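Local atomic coordinates of endoribonuclease MazF4 (Mycobacterium tuberculosis, PDB entry 5XE2), a protein that cleaves single-stranded mRNA at UCGCU sequences as the toxin of a type II toxin-antitoxin pair, its effect neutralised by the antitoxin MazE4. Residues P22-S27 against V39-T44. Residues are numbered along the deposited sequence; the frame is centred on the assembly and turned at random.
Sequences PWLIVS and VAVRLT
Two neighbouring antiparallel strands of the MazF core sheet pair here, W23 standing opposite R42, L24 opposite V41 and I25 opposite A40. L24 and V41 form the hydrogen-bonded pair: L24 N bonds V41 O (2.8 Å) and V41 N returns one to L24 O. L43 N to P22 O continues the ladder. Beyond I25, segment 22-27 leaves its strand, and V39 O takes two donors from the same face of its carbonyl plane, V26 N at 2.9 Å and S27 N at 3.2 Å. The S27 hydroxyl closes this end: chi1 of 35° sets OG between the backbone N and carbonyl carbon, where it accepts from V39 N (2.8 Å, 171° at the hydrogen) and also bonds N32 OD1 in helix 29-34. On the W23 face of the sheet, the indole is laid over the opposite strand, CE3 3.4 Å from V41 C, with R42 CA over one face toward the rim; R42 CB sits over its six-membered ring, 4.1 Å from the centroid, in a CH-pi contact, while W23 CB meets A40 CB. On the other face, L24 CB touches V41 CG2 and lies 3.7 Å from L43 CD1, and the V26 and V41 side chains cross at about a right angle, CG1 of V26 touching CG2 of V41 (3.8 Å). Helix 88-101 covers this face, M91 and I94 reaching L24 and L98 reaching V26 and V41. Such a strongly twisted antiparallel sheet packed against a C-terminal helix is typical of the SH3-like PemK/MazF toxin fold.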
ATOM      1  N   PRO A  22       6.334  -1.109  15.227  1.00 25.82           N
ATOM      2  CA  PRO A  22       6.837  -0.011  14.399  1.00 24.11           C
ATOM      3  C   PRO A  22       6.399  -0.087  12.944  1.00 21.73           C
ATOM      4  O   PRO A  22       6.363  -1.172  12.359  1.00 20.96           O
ATOM      5  CB  PRO A  22       8.360  -0.136  14.512  1.00 24.98           C
ATOM      6  CG  PRO A  22       8.617  -1.551  14.870  1.00 26.21           C
ATOM      7  CD  PRO A  22       7.394  -2.077  15.570  1.00 26.17           C
ATOM      8  N   TRP A  23       6.075   1.078  12.387  1.00 19.20           N
ATOM      9  CA  TRP A  23       5.630   1.211  11.009  1.00 18.41           C
ATOM     10  C   TRP A  23       6.448   2.289  10.326  1.00 17.30           C
ATOM     11  O   TRP A  23       6.662   3.358  10.892  1.00 16.63           O
ATOM     12  CB  TRP A  23       4.146   1.580  10.954  1.00 18.17           C
ATOM     13  CG  TRP A  23       3.222   0.486  11.366  1.00 18.60           C
ATOM     14  CD1 TRP A  23       2.854   0.161  12.639  1.00 19.38           C
ATOM     15  CD2 TRP A  23       2.531  -0.433  10.502  1.00 18.97           C
ATOM     16  NE1 TRP A  23       1.976  -0.899  12.625  1.00 19.21           N
ATOM     17  CE2 TRP A  23       1.762  -1.286  11.329  1.00 19.05           C
ATOM     18  CE3 TRP A  23       2.489  -0.619   9.112  1.00 18.75           C
ATOM     19  CZ2 TRP A  23       0.957  -2.311  10.814  1.00 19.10           C
ATOM     20  CZ3 TRP A  23       1.691  -1.637   8.598  1.00 18.69           C
ATOM     21  CH2 TRP A  23       0.932  -2.468   9.452  1.00 18.93           C
ATOM     22  N   LEU A  24       6.880   1.995   9.103  1.00 17.02           N
ATOM     23  CA  LEU A  24       7.647   2.920   8.276  1.00 16.91           C
ATOM     24  C   LEU A  24       6.748   3.653   7.283  1.00 16.38           C
ATOM     25  O   LEU A  24       6.079   3.005   6.465  1.00 15.65           O
ATOM     26  CB  LEU A  24       8.710   2.158   7.497  1.00 17.64           C
ATOM     27  CG  LEU A  24       9.424   2.966   6.407  1.00 18.38           C
ATOM     28  CD1 LEU A  24      10.386   3.959   7.026  1.00 19.13           C
ATOM     29  CD2 LEU A  24      10.145   2.064   5.432  1.00 19.17           C
ATOM     30  N   ILE A  25       6.805   4.985   7.300  1.00 15.47           N
ATOM     31  CA  ILE A  25       5.975   5.817   6.410  1.00 15.49           C
ATOM     32  C   ILE A  25       6.486   5.699   4.967  1.00 14.96           C
ATOM     33  O   ILE A  25       7.656   5.989   4.699  1.00 14.13           O
ATOM     34  CB  ILE A  25       6.006   7.316   6.804  1.00 15.94           C
ATOM     35  CG1 ILE A  25       5.608   7.537   8.278  1.00 16.68           C
ATOM     36  CG2 ILE A  25       5.113   8.137   5.867  1.00 16.03           C
ATOM     37  CD1 ILE A  25       4.242   7.009   8.653  1.00 17.18           C
ATOM     38  N   VAL A  26       5.609   5.282   4.052  1.00 14.49           N
ATOM     39  CA  VAL A  26       5.960   5.180   2.619  1.00 14.77           C
ATOM     40  C   VAL A  26       5.160   6.091   1.677  1.00 14.61           C
ATOM     41  O   VAL A  26       5.516   6.226   0.502  1.00 15.25           O
ATOM     42  CB  VAL A  26       5.938   3.713   2.128  1.00 14.62           C
ATOM     43  CG1 VAL A  26       7.027   2.916   2.849  1.00 15.23           C
ATOM     44  CG2 VAL A  26       4.577   3.057   2.345  1.00 14.90           C
ATOM     45  N   SER A  27       4.111   6.735   2.180  1.00 14.57           N
ATOM     46  CA  SER A  27       3.375   7.718   1.392  1.00 14.48           C
ATOM     47  C   SER A  27       4.215   8.980   1.145  1.00 14.79           C
ATOM     48  O   SER A  27       5.123   9.299   1.911  1.00 14.21           O
ATOM     49  CB  SER A  27       2.032   8.063   2.053  1.00 14.32           C
ATOM     50  OG  SER A  27       2.126   8.060   3.465  1.00 13.48           O
ATOM     51  N   VAL A  39       0.301   6.243   4.589  1.00 14.61           N
ATOM     52  CA  VAL A  39       0.482   4.838   4.276  1.00 14.19           C
ATOM     53  C   VAL A  39       1.845   4.412   4.804  1.00 13.93           C
ATOM     54  O   VAL A  39       2.831   5.151   4.694  1.00 12.97           O
ATOM     55  CB  VAL A  39       0.342   4.548   2.773  1.00 13.96           C
ATOM     56  CG1 VAL A  39       0.637   3.087   2.469  1.00 13.86           C
ATOM     57  CG2 VAL A  39      -1.060   4.898   2.312  1.00 13.79           C
ATOM     58  N   ALA A  40       1.862   3.219   5.398  1.00 13.90           N
ATOM     59  CA  ALA A  40       3.041   2.677   6.034  1.00 13.82           C
ATOM     60  C   ALA A  40       3.166   1.170   5.819  1.00 14.25           C
ATOM     61  O   ALA A  40       2.188   0.478   5.497  1.00 13.59           O
ATOM     62  CB  ALA A  40       3.003   2.993   7.522  1.00 13.96           C
ATOM     63  N   VAL A  41       4.391   0.684   6.007  1.00 14.97           N
ATOM     64  CA  VAL A  41       4.703  -0.741   5.985  1.00 15.83           C
ATOM     65  C   VAL A  41       5.314  -1.173   7.313  1.00 17.27           C
ATOM     66  O   VAL A  41       5.981  -0.384   8.017  1.00 16.14           O
ATOM     67  CB  VAL A  41       5.654  -1.136   4.836  1.00 15.74           C
ATOM     68  CG1 VAL A  41       4.944  -1.011   3.493  1.00 15.59           C
ATOM     69  CG2 VAL A  41       6.945  -0.325   4.860  1.00 15.71           C
ATOM     70  N   ARG A  42       5.106  -2.446   7.623  1.00 18.90           N
ATOM     71  CA  ARG A  42       5.411  -2.995   8.936  1.00 21.67           C
ATOM     72  C   ARG A  42       6.909  -3.267   9.091  1.00 21.32           C
ATOM     73  O   ARG A  42       7.565  -3.762   8.167  1.00 19.67           O
ATOM     74  CB  ARG A  42       4.617  -4.287   9.152  1.00 24.85           C
ATOM     75  CG  ARG A  42       4.483  -4.715  10.602  1.00 29.30           C
ATOM     76  CD  ARG A  42       3.478  -5.860  10.774  1.00 34.12           C
ATOM     77  NE  ARG A  42       3.771  -7.044   9.930  1.00 38.55           N
ATOM     78  CZ  ARG A  42       3.517  -8.320  10.261  1.00 42.66           C
ATOM     79  NH1 ARG A  42       2.946  -8.656  11.428  1.00 45.71           N
ATOM     80  NH2 ARG A  42       3.843  -9.292   9.414  1.00 43.69           N
ATOM     81  N   LEU A  43       7.442  -2.922  10.256  1.00 21.05           N
ATOM     82  CA  LEU A  43       8.763  -3.395  10.667  1.00 22.13           C
ATOM     83  C   LEU A  43       8.557  -4.584  11.586  1.00 21.68           C
ATOM     84  O   LEU A  43       7.671  -4.550  12.457  1.00 20.84           O
ATOM     85  CB  LEU A  43       9.560  -2.330  11.414  1.00 23.77           C
ATOM     86  CG  LEU A  43      10.598  -1.555  10.621  1.00 26.34           C
ATOM     87  CD1 LEU A  43       9.919  -0.467   9.797  1.00 27.37           C
ATOM     88  CD2 LEU A  43      11.628  -0.965  11.582  1.00 28.14           C
ATOM     89  N   THR A  44       9.384  -5.616  11.393  1.00 20.96           N
ATOM     90  CA  THR A  44       9.307  -6.847  12.166  1.00 20.68           C
ATOM     91  C   THR A  44      10.704  -7.370  12.508  1.00 20.49           C
ATOM     92  O   THR A  44      11.686  -7.070  11.821  1.00 18.58           O
ATOM     93  CB  THR A  44       8.474  -7.936  11.435  1.00 21.14           C
ATOM     94  OG1 THR A  44       8.467  -9.144  12.206  1.00 22.17           O
ATOM     95  CG2 THR A  44       9.028  -8.236  10.045  1.00 22.27           C
TER